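Local coordinates for YkuI protein (Bacillus subtilis, PDB 2BAS) that carries an EAL domain that binds the second messenger cyclic di-GMP and probably hydrolyses it as a specific phosphodiesterase, at residues D319-K324 / I336-E341; T347-K352 / P361-K366; R302-V307 / F405-D410. One frame throughout, in Å; residues are numbered along the deposited sequence.

Interaction 1 of 3, residues D319-K324 / I336-E341; sequences DDFIKK and IYMCDE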
loop_
_atom_site.group_PDB
_atom_site.type_symbol
_atom_site.label_atom_id
_atom_site.label_comp_id
_atom_site.label_asym_id
_atom_site.label_seq_id
_atom_site.Cartn_x
_atom_site.Cartn_y
_atom_site.Cartn_z
ATOM N N ASP A 319 -7.728 -2.436 36.683
ATOM C CA ASP A 319 -6.253 -2.441 36.701
ATOM C C ASP A 319 -5.697 -3.646 37.457
ATOM O O ASP A 319 -4.680 -4.222 37.069
ATOM C CB ASP A 319 -5.691 -1.135 37.273
ATOM C CG ASP A 319 -5.805 0.032 36.302
ATOM O OD1 ASP A 319 -5.058 0.058 35.305
ATOM O OD2 ASP A 319 -6.628 0.939 36.541
ATOM N N ASP A 320 -6.381 -4.039 38.522
ATOM C CA ASP A 320 -5.993 -5.216 39.267
ATOM C C ASP A 320 -6.320 -6.491 38.490
ATOM O O ASP A 320 -5.576 -7.472 38.566
ATOM C CB ASP A 320 -6.633 -5.210 40.654
ATOM C CG ASP A 320 -6.003 -4.162 41.591
ATOM O OD1 ASP A 320 -4.825 -3.782 41.367
ATOM O OD2 ASP A 320 -6.678 -3.726 42.559
ATOM N N PHE A 321 -7.413 -6.464 37.724
ATOM C CA PHE A 321 -7.811 -7.623 36.914
ATOM C C PHE A 321 -6.786 -8.012 35.836
ATOM O O PHE A 321 -6.495 -9.200 35.659
ATOM C CB PHE A 321 -9.216 -7.429 36.307
ATOM C CG PHE A 321 -9.495 -8.301 35.105
ATOM C CD1 PHE A 321 -9.697 -9.675 35.244
ATOM C CD2 PHE A 321 -9.559 -7.743 33.828
ATOM C CE1 PHE A 321 -9.945 -10.484 34.120
ATOM C CE2 PHE A 321 -9.813 -8.543 32.690
ATOM C CZ PHE A 321 -10.006 -9.908 32.839
ATOM N N ILE A 322 -6.245 -7.022 35.124
ATOM C CA ILE A 322 -5.296 -7.306 34.042
ATOM C C ILE A 322 -3.935 -7.780 34.563
ATOM O O ILE A 322 -3.246 -8.558 33.893
ATOM C CB ILE A 322 -5.147 -6.141 33.015
ATOM C CG1 ILE A 322 -4.618 -4.855 33.673
ATOM C CG2 ILE A 322 -6.471 -5.897 32.279
ATOM C CD1 ILE A 322 -4.306 -3.734 32.674
ATOM N N LYS A 323 -3.562 -7.322 35.757
ATOM C CA LYS A 323 -2.316 -7.745 36.382
ATOM C C LYS A 323 -2.392 -9.235 36.664
ATOM O O LYS A 323 -1.409 -9.966 36.492
ATOM C CB LYS A 323 -2.068 -6.983 37.686
ATOM C CG LYS A 323 -1.901 -5.477 37.538
ATOM C CD LYS A 323 -1.760 -4.851 38.903
ATOM C CE LYS A 323 -1.848 -3.343 38.831
ATOM N NZ LYS A 323 -1.922 -2.764 40.213
ATOM N N LYS A 324 -3.574 -9.673 37.093
ATOM C CA LYS A 324 -3.837 -11.075 37.366
ATOM C C LYS A 324 -3.979 -11.840 36.054
ATOM O O LYS A 324 -3.472 -12.945 35.927
ATOM C CB LYS A 324 -5.092 -11.243 38.224
ATOM C CG LYS A 324 -4.997 -10.678 39.644
ATOM C CD LYS A 324 -6.257 -11.039 40.437
ATOM C CE LYS A 324 -6.336 -10.360 41.810
ATOM N NZ LYS A 324 -6.666 -8.907 41.721
ATOM N N ILE A 336 -0.960 -6.239 27.950
ATOM C CA ILE A 336 -2.421 -6.344 28.121
ATOM C C ILE A 336 -3.001 -5.005 28.604
ATOM O O ILE A 336 -2.416 -4.362 29.482
ATOM C CB ILE A 336 -2.804 -7.488 29.097
ATOM C CG1 ILE A 336 -2.142 -8.793 28.655
ATOM C CG2 ILE A 336 -4.335 -7.675 29.180
ATOM C CD1 ILE A 336 -2.433 -9.994 29.544
ATOM N N TYR A 337 -4.141 -4.602 28.024
ATOM C CA TYR A 337 -4.867 -3.373 28.384
ATOM C C TYR A 337 -6.328 -3.441 27.899
ATOM O O TYR A 337 -6.655 -4.272 27.043
ATOM C CB TYR A 337 -4.169 -2.126 27.803
ATOM C CG TYR A 337 -4.116 -2.072 26.283
ATOM C CD1 TYR A 337 -5.023 -1.307 25.547
ATOM C CD2 TYR A 337 -3.170 -2.799 25.590
ATOM C CE1 TYR A 337 -4.965 -1.279 24.140
ATOM C CE2 TYR A 337 -3.104 -2.786 24.215
ATOM C CZ TYR A 337 -3.990 -2.030 23.487
ATOM O OH TYR A 337 -3.868 -2.058 22.112
HETATM N N MSE A 338 -7.183 -2.552 28.427
HETATM C CA MSE A 338 -8.613 -2.476 28.084
HETATM C C MSE A 338 -9.051 -1.098 27.586
HETATM O O MSE A 338 -8.561 -0.079 28.076
HETATM C CB MSE A 338 -9.474 -2.821 29.305
HETATM C CG MSE A 338 -9.694 -4.295 29.567
HETATM SE SE MSE A 338 -10.320 -4.647 31.410
HETATM C CE MSE A 338 -11.973 -3.478 31.515
ATOM N N CYS A 339 -10.011 -1.073 26.656
ATOM C CA CYS A 339 -10.559 0.173 26.099
ATOM C C CYS A 339 -12.088 0.132 26.016
ATOM O O CYS A 339 -12.667 -0.958 25.981
ATOM C CB CYS A 339 -10.038 0.394 24.673
ATOM S SG CYS A 339 -8.254 0.507 24.454
ATOM N N ASP A 340 -12.725 1.309 25.929
ATOM C CA ASP A 340 -14.195 1.424 25.768
ATOM C C ASP A 340 -14.626 1.534 24.284
ATOM O O ASP A 340 -13.770 1.500 23.402
ATOM C CB ASP A 340 -14.794 2.555 26.639
ATOM C CG ASP A 340 -14.487 3.972 26.118
ATOM O OD1 ASP A 340 -13.872 4.126 25.033
ATOM O OD2 ASP A 340 -14.881 4.952 26.807
ATOM N N GLU A 341 -15.928 1.687 24.018
ATOM C CA GLU A 341 -16.430 1.684 22.636
ATOM C C GLU A 341 -15.714 2.679 21.710
ATOM O O GLU A 341 -15.591 2.436 20.516
ATOM C CB GLU A 341 -17.943 1.959 22.538
ATOM C CG GLU A 341 -18.747 1.917 23.814
ATOM C CD GLU A 341 -18.945 3.304 24.407
ATOM O OE1 GLU A 341 -17.945 4.058 24.525
ATOM O OE2 GLU A 341 -20.102 3.650 24.756
#

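Interaction 2 of 3, residues T347-K352 / P361-K366; sequences TGNVFK and PEYAEK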
loop_
_atom_site.group_PDB
_atom_site.type_symbol
_atom_site.label_atom_id
_atom_site.label_comp_id
_atom_site.label_asym_id
_atom_site.label_seq_id
_atom_site.Cartn_x
_atom_site.Cartn_y
_atom_site.Cartn_z
ATOM N N THR A 347 -7.660 1.377 31.406
ATOM C CA THR A 347 -6.650 0.906 32.352
ATOM C C THR A 347 -5.271 1.409 31.951
ATOM O O THR A 347 -5.068 1.830 30.820
ATOM C CB THR A 347 -6.510 -0.634 32.277
ATOM O OG1 THR A 347 -6.172 -1.010 30.932
ATOM C CG2 THR A 347 -7.774 -1.346 32.707
ATOM N N GLY A 348 -4.305 1.331 32.862
ATOM C CA GLY A 348 -2.914 1.481 32.461
ATOM C C GLY A 348 -2.559 0.233 31.663
ATOM O O GLY A 348 -3.441 -0.579 31.355
ATOM N N ASN A 349 -1.280 0.076 31.319
ATOM C CA ASN A 349 -0.817 -1.137 30.658
ATOM C C ASN A 349 -0.147 -2.037 31.672
ATOM O O ASN A 349 0.412 -1.545 32.662
ATOM C CB ASN A 349 0.240 -0.821 29.591
ATOM C CG ASN A 349 -0.350 -0.368 28.277
ATOM O OD1 ASN A 349 -1.560 -0.371 28.084
ATOM N ND2 ASN A 349 0.513 0.030 27.363
ATOM N N VAL A 350 -0.209 -3.348 31.437
ATOM C CA VAL A 350 0.720 -4.266 32.098
ATOM C C VAL A 350 1.626 -4.742 30.978
ATOM O O VAL A 350 1.153 -5.002 29.865
ATOM C CB VAL A 350 0.059 -5.413 32.935
ATOM C CG1 VAL A 350 -0.827 -4.818 34.016
ATOM C CG2 VAL A 350 -0.738 -6.386 32.083
ATOM N N PHE A 351 2.924 -4.804 31.261
ATOM C CA PHE A 351 3.925 -4.994 30.222
ATOM C C PHE A 351 4.991 -5.945 30.719
ATOM O O PHE A 351 5.460 -5.820 31.850
ATOM C CB PHE A 351 4.516 -3.624 29.852
ATOM C CG PHE A 351 5.596 -3.664 28.810
ATOM C CD1 PHE A 351 5.277 -3.727 27.459
ATOM C CD2 PHE A 351 6.935 -3.599 29.175
ATOM C CE1 PHE A 351 6.276 -3.744 26.478
ATOM C CE2 PHE A 351 7.947 -3.620 28.201
ATOM C CZ PHE A 351 7.610 -3.689 26.846
ATOM N N LYS A 352 5.343 -6.918 29.882
ATOM C CA LYS A 352 6.357 -7.913 30.229
ATOM C C LYS A 352 7.712 -7.541 29.627
ATOM O O LYS A 352 7.927 -7.654 28.413
ATOM C CB LYS A 352 5.917 -9.314 29.792
ATOM C CG LYS A 352 6.815 -10.432 30.284
ATOM C CD LYS A 352 6.247 -11.816 29.988
ATOM C CE LYS A 352 6.996 -12.853 30.820
ATOM N NZ LYS A 352 6.719 -14.272 30.448
ATOM N N PRO A 361 0.763 2.977 34.534
ATOM C CA PRO A 361 -0.474 3.749 34.706
ATOM C C PRO A 361 -0.662 4.878 33.690
ATOM O O PRO A 361 -1.797 5.201 33.346
ATOM C CB PRO A 361 -0.322 4.350 36.112
ATOM C CG PRO A 361 1.155 4.339 36.374
ATOM C CD PRO A 361 1.624 3.068 35.731
ATOM N N GLU A 362 0.439 5.468 33.226
ATOM C CA GLU A 362 0.396 6.607 32.297
ATOM C C GLU A 362 -0.399 6.347 31.003
ATOM O O GLU A 362 -0.895 7.278 30.378
ATOM C CB GLU A 362 1.814 7.117 31.978
ATOM C CG GLU A 362 2.720 6.156 31.168
ATOM C CD GLU A 362 3.516 5.151 32.024
ATOM O OE1 GLU A 362 3.106 4.843 33.167
ATOM O OE2 GLU A 362 4.563 4.666 31.537
ATOM N N TYR A 363 -0.536 5.084 30.623
ATOM C CA TYR A 363 -1.262 4.727 29.409
ATOM C C TYR A 363 -2.770 4.890 29.508
ATOM O O TYR A 363 -3.472 4.748 28.502
ATOM C CB TYR A 363 -0.929 3.302 28.982
ATOM C CG TYR A 363 0.428 3.181 28.353
ATOM C CD1 TYR A 363 1.551 2.941 29.135
ATOM C CD2 TYR A 363 0.598 3.325 26.977
ATOM C CE1 TYR A 363 2.803 2.832 28.570
ATOM C CE2 TYR A 363 1.857 3.226 26.401
ATOM C CZ TYR A 363 2.950 2.976 27.210
ATOM O OH TYR A 363 4.203 2.860 26.675
ATOM N N ALA A 364 -3.270 5.163 30.709
ATOM C CA ALA A 364 -4.699 5.375 30.892
ATOM C C ALA A 364 -5.126 6.711 30.295
ATOM O O ALA A 364 -4.437 7.723 30.451
ATOM C CB ALA A 364 -5.075 5.296 32.366
ATOM N N GLU A 365 -6.269 6.710 29.617
ATOM C CA GLU A 365 -6.827 7.922 29.001
ATOM C C GLU A 365 -6.293 8.220 27.588
ATOM O O GLU A 365 -6.793 9.123 26.919
ATOM C CB GLU A 365 -6.664 9.139 29.919
ATOM C CG GLU A 365 -7.569 9.135 31.162
ATOM C CD GLU A 365 -7.177 10.202 32.170
ATOM O OE1 GLU A 365 -5.970 10.522 32.263
ATOM O OE2 GLU A 365 -8.066 10.718 32.882
ATOM N N LYS A 366 -5.289 7.464 27.141
ATOM C CA LYS A 366 -4.824 7.537 25.755
ATOM C C LYS A 366 -5.932 7.007 24.847
ATOM O O LYS A 366 -6.729 6.170 25.272
ATOM C CB LYS A 366 -3.559 6.697 25.547
ATOM C CG LYS A 366 -2.242 7.332 25.967
ATOM C CD LYS A 366 -1.137 6.283 25.769
ATOM C CE LYS A 366 0.207 6.693 26.376
ATOM N NZ LYS A 366 0.900 7.730 25.573
#

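Interaction 3 of 3, residues R302-V307 / F405-D410; sequences RVHQAV and FSYPMD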
loop_
_atom_site.group_PDB
_atom_site.type_symbol
_atom_site.label_atom_id
_atom_site.label_comp_id
_atom_site.label_asym_id
_atom_site.label_seq_id
_atom_site.Cartn_x
_atom_site.Cartn_y
_atom_site.Cartn_z
ATOM N N ARG A 302 -9.081 -20.359 25.745
ATOM C CA ARG A 302 -8.162 -20.160 26.862
ATOM C C ARG A 302 -8.462 -18.840 27.576
ATOM O O ARG A 302 -8.617 -18.808 28.803
ATOM C CB ARG A 302 -6.699 -20.234 26.402
ATOM C CG ARG A 302 -5.673 -20.009 27.495
ATOM C CD ARG A 302 -5.432 -21.267 28.295
ATOM N NE ARG A 302 -4.709 -21.015 29.543
ATOM C CZ ARG A 302 -5.292 -20.720 30.710
ATOM N NH1 ARG A 302 -6.620 -20.621 30.802
ATOM N NH2 ARG A 302 -4.543 -20.517 31.786
ATOM N N VAL A 303 -8.582 -17.767 26.804
ATOM C CA VAL A 303 -8.865 -16.443 27.349
ATOM C C VAL A 303 -10.254 -16.357 27.999
ATOM O O VAL A 303 -10.398 -15.757 29.061
ATOM C CB VAL A 303 -8.639 -15.347 26.281
ATOM C CG1 VAL A 303 -9.175 -13.974 26.731
ATOM C CG2 VAL A 303 -7.133 -15.273 25.922
ATOM N N HIS A 304 -11.261 -16.971 27.384
ATOM C CA HIS A 304 -12.611 -16.986 27.938
ATOM C C HIS A 304 -12.637 -17.654 29.334
ATOM O O HIS A 304 -13.276 -17.139 30.263
ATOM C CB HIS A 304 -13.570 -17.676 26.960
ATOM C CG HIS A 304 -15.013 -17.570 27.337
ATOM N ND1 HIS A 304 -15.736 -16.401 27.204
ATOM C CD2 HIS A 304 -15.873 -18.489 27.836
ATOM C CE1 HIS A 304 -16.977 -16.605 27.611
ATOM N NE2 HIS A 304 -17.089 -17.865 27.994
ATOM N N GLN A 305 -11.946 -18.787 29.486
ATOM C CA GLN A 305 -11.817 -19.428 30.800
ATOM C C GLN A 305 -11.170 -18.486 31.801
ATOM O O GLN A 305 -11.708 -18.265 32.878
ATOM C CB GLN A 305 -10.953 -20.668 30.727
ATOM C CG GLN A 305 -11.594 -21.855 30.100
ATOM C CD GLN A 305 -10.696 -23.071 30.182
ATOM O OE1 GLN A 305 -11.060 -24.081 30.789
ATOM N NE2 GLN A 305 -9.500 -22.972 29.590
ATOM N N ALA A 306 -10.022 -17.924 31.427
ATOM C CA ALA A 306 -9.267 -17.023 32.295
ATOM C C ALA A 306 -10.076 -15.806 32.780
ATOM O O ALA A 306 -10.214 -15.602 33.990
ATOM C CB ALA A 306 -7.985 -16.600 31.622
ATOM N N VAL A 307 -10.615 -15.017 31.849
ATOM C CA VAL A 307 -11.465 -13.874 32.199
ATOM C C VAL A 307 -12.631 -14.289 33.122
ATOM O O VAL A 307 -12.636 -13.953 34.301
ATOM C CB VAL A 307 -12.019 -13.164 30.941
ATOM C CG1 VAL A 307 -12.883 -11.991 31.343
ATOM C CG2 VAL A 307 -10.872 -12.687 30.020
ATOM N N PHE A 405 -4.560 -9.983 20.127
ATOM C CA PHE A 405 -5.829 -10.695 20.262
ATOM C C PHE A 405 -6.886 -9.820 20.956
ATOM O O PHE A 405 -6.650 -9.360 22.071
ATOM C CB PHE A 405 -5.643 -12.000 21.029
ATOM C CG PHE A 405 -6.892 -12.805 21.131
ATOM C CD1 PHE A 405 -7.255 -13.682 20.108
ATOM C CD2 PHE A 405 -7.739 -12.664 22.229
ATOM C CE1 PHE A 405 -8.425 -14.420 20.189
ATOM C CE2 PHE A 405 -8.922 -13.408 22.313
ATOM C CZ PHE A 405 -9.265 -14.279 21.293
ATOM N N SER A 406 -8.029 -9.620 20.289
ATOM C CA SER A 406 -9.140 -8.761 20.751
ATOM C C SER A 406 -10.295 -9.569 21.308
ATOM O O SER A 406 -10.823 -10.435 20.623
ATOM C CB SER A 406 -9.724 -7.970 19.584
ATOM O OG SER A 406 -8.730 -7.222 18.949
ATOM N N TYR A 407 -10.724 -9.235 22.518
ATOM C CA TYR A 407 -11.756 -9.988 23.206
ATOM C C TYR A 407 -12.855 -9.057 23.728
ATOM O O TYR A 407 -12.548 -8.057 24.372
ATOM C CB TYR A 407 -11.121 -10.769 24.354
ATOM C CG TYR A 407 -12.093 -11.586 25.156
ATOM C CD1 TYR A 407 -12.383 -12.898 24.801
ATOM C CD2 TYR A 407 -12.722 -11.058 26.280
ATOM C CE1 TYR A 407 -13.275 -13.658 25.534
ATOM C CE2 TYR A 407 -13.624 -11.826 27.036
ATOM C CZ TYR A 407 -13.892 -13.114 26.651
ATOM O OH TYR A 407 -14.777 -13.882 27.373
ATOM N N PRO A 408 -14.133 -9.365 23.424
ATOM C CA PRO A 408 -15.240 -8.578 23.969
ATOM C C PRO A 408 -15.665 -9.043 25.367
ATOM O O PRO A 408 -15.912 -10.228 25.582
ATOM C CB PRO A 408 -16.375 -8.808 22.956
ATOM C CG PRO A 408 -16.085 -10.122 22.325
ATOM C CD PRO A 408 -14.611 -10.437 22.528
HETATM N N MSE A 409 -15.746 -8.101 26.302
HETATM C CA MSE A 409 -16.197 -8.376 27.658
HETATM C C MSE A 409 -17.573 -7.773 27.874
HETATM O O MSE A 409 -18.149 -7.175 26.963
HETATM C CB MSE A 409 -15.224 -7.780 28.666
HETATM C CG MSE A 409 -13.880 -8.478 28.735
HETATM SE SE MSE A 409 -12.634 -7.372 29.748
HETATM C CE MSE A 409 -13.474 -7.574 31.508
ATOM N N ASP A 410 -18.100 -7.924 29.081
ATOM C CA ASP A 410 -19.385 -7.331 29.405
ATOM C C ASP A 410 -19.256 -5.812 29.609
ATOM O O ASP A 410 -18.163 -5.306 29.863
ATOM C CB ASP A 410 -20.002 -8.033 30.622
ATOM C CG ASP A 410 -20.146 -9.549 30.423
ATOM O OD1 ASP A 410 -19.970 -10.049 29.289
ATOM O OD2 ASP A 410 -20.437 -10.245 31.412
#

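Interaction 1 of 3, residues D319-K324 / I336-E341
I322 packs on I336 and M338 and supplies most of the apolar contact between the helix 319-324 and the strand 336-340, whose axes come within 8.6 Å and run roughly antiparallel, at 145°. Its two branches do different work. With CG1 tucked over the backbone, flanked by N and C (chi1 61°), the longer branch brings CD1 down onto the strand backbone, 3.8 Å from I336 O. CG2 instead meets two side chains: it lies 4.2 Å from I336 CG2, where the two isoleucines pass each other in opposite directions, and 4.1 Å from the SE of M338, a selenomethionine. The helix belongs to the EAL-associated signalling domain and lies against one face of its antiparallel sheet, an architecture consistent with a PAS-like fold; V350 of the neighbouring strand meets both I322 and I336. The second kind of contact is Met-aromatic. M338, bent at chi3, brings SE to the edge of the F321 ring, 5.2 Å from its centroid and 79° off the ring normal, with CD2 of F321 at 4.0 Å from SE. The two side chains cross at about a right angle. On the helix itself, K323 NZ forms a salt bridge with D320 OD1 at 3.3 Å, meeting the oxygen nearly in line with its C-O bond; K323 also makes a cation-pi contact with Y359.

Interaction 2 of 3, residues T347-K352 / P361-K366
G348 and P361 bring their backbones together, CA to CA 4.0 Å, where the residues just before N349 meet the 3-10 segment 361-363, itself closed by the bond from A364 N to P361 O and followed by a type II turn from Y363 to K366. Next to this approach, A364 CA makes a CA-H...O contact of 3.6 Å with T347 O, and A364 CB borders the same peptide. The chief side-chain pair is N349 with Y363. N349 holds CG beside its own backbone N (chi1 -82°), which lays the amide almost flat over one face of the tyrosine ring: the planes differ by 18°, and ND2 sits 3.2 Å above the ring plane, over its centre. Y363 OH reaches on to E397 in a hydrogen bond. T347 turns away from the loop, and its OG1 bonds G348 O at 2.8 Å in the carbonyl plane while also taking the backbone N of M338. Here the loop that follows outermost strand 356-360 folds back over the start of its neighbour, 349-353. With amide and ring nearly parallel, the N-H groups of N349 lie along the tyrosine face, so the contact rests on the overlap of two flat polarisable groups and on a weak CA-H...O interaction.

Interaction 3 of 3, residues R302-V307 / F405-D410
Y407 projects from the strand 405-409 as the main bump of this contact, its ring filling a shallow hollow on the helix 302-307 bordered by V303, H304 and V307. The two axes pass 10.3 Å apart and cross at -44°. V303 lays CG1 over one ring face in a CH-pi contact, 4.2 Å from the centroid and displaced toward the ring's margin at CD1. One helical turn on, V307 brings CG2 to 4.1 Å from Y407 CE2. H304 borders the phenol end: with CG anti to the backbone N (chi1 -172°), its imidazole swings out until ND1 stands 2.7 Å from Y407 OH, a hydrogen bond at the edge of both rings. F405 and M409 project beside the tyrosine, against V303 and V307. F405 CE2 comes to V303 CB on one side in sequence, and on the other the methyl CE of selenomethionine M409 reaches V307 CG1 at 4.5 Å. In this way the end of the long helix 271-311 is seated on the sheet, with F321 of helix 318-328 touching V307 and M409. A phenylalanine in place of Y407 would probably leave H304 ND1 without its partner and the imidazole freer to turn. The hydrogen bond, for which either group could be the donor, thus fixes the phenol end at the helix, while the apolar contacts hold the ring.

All three contacts lie on the same six-stranded antiparallel sheet of the C-terminal domain. Interactions 1 and 3 are buried helix-on-sheet contacts, and they meet directly, the two selenium atoms of M338 and M409 being 3.9 Å apart. Their helices follow each other in the chain. Interaction 2 is partly buried and joins a loop to the strand next to the outermost one; it touches interaction 1 through the neighbouring strands and through the hydrogen bond from G348 N to D319 OD1, but stays about 8 Å, nearest atoms, from interaction 3. Chemistry follows place: selenium-aromatic (Met-aromatic) and aliphatic contacts in interaction 1, CH-pi and aliphatic contacts plus a His-Tyr bond in interaction 3, amide-on-ring in interaction 2.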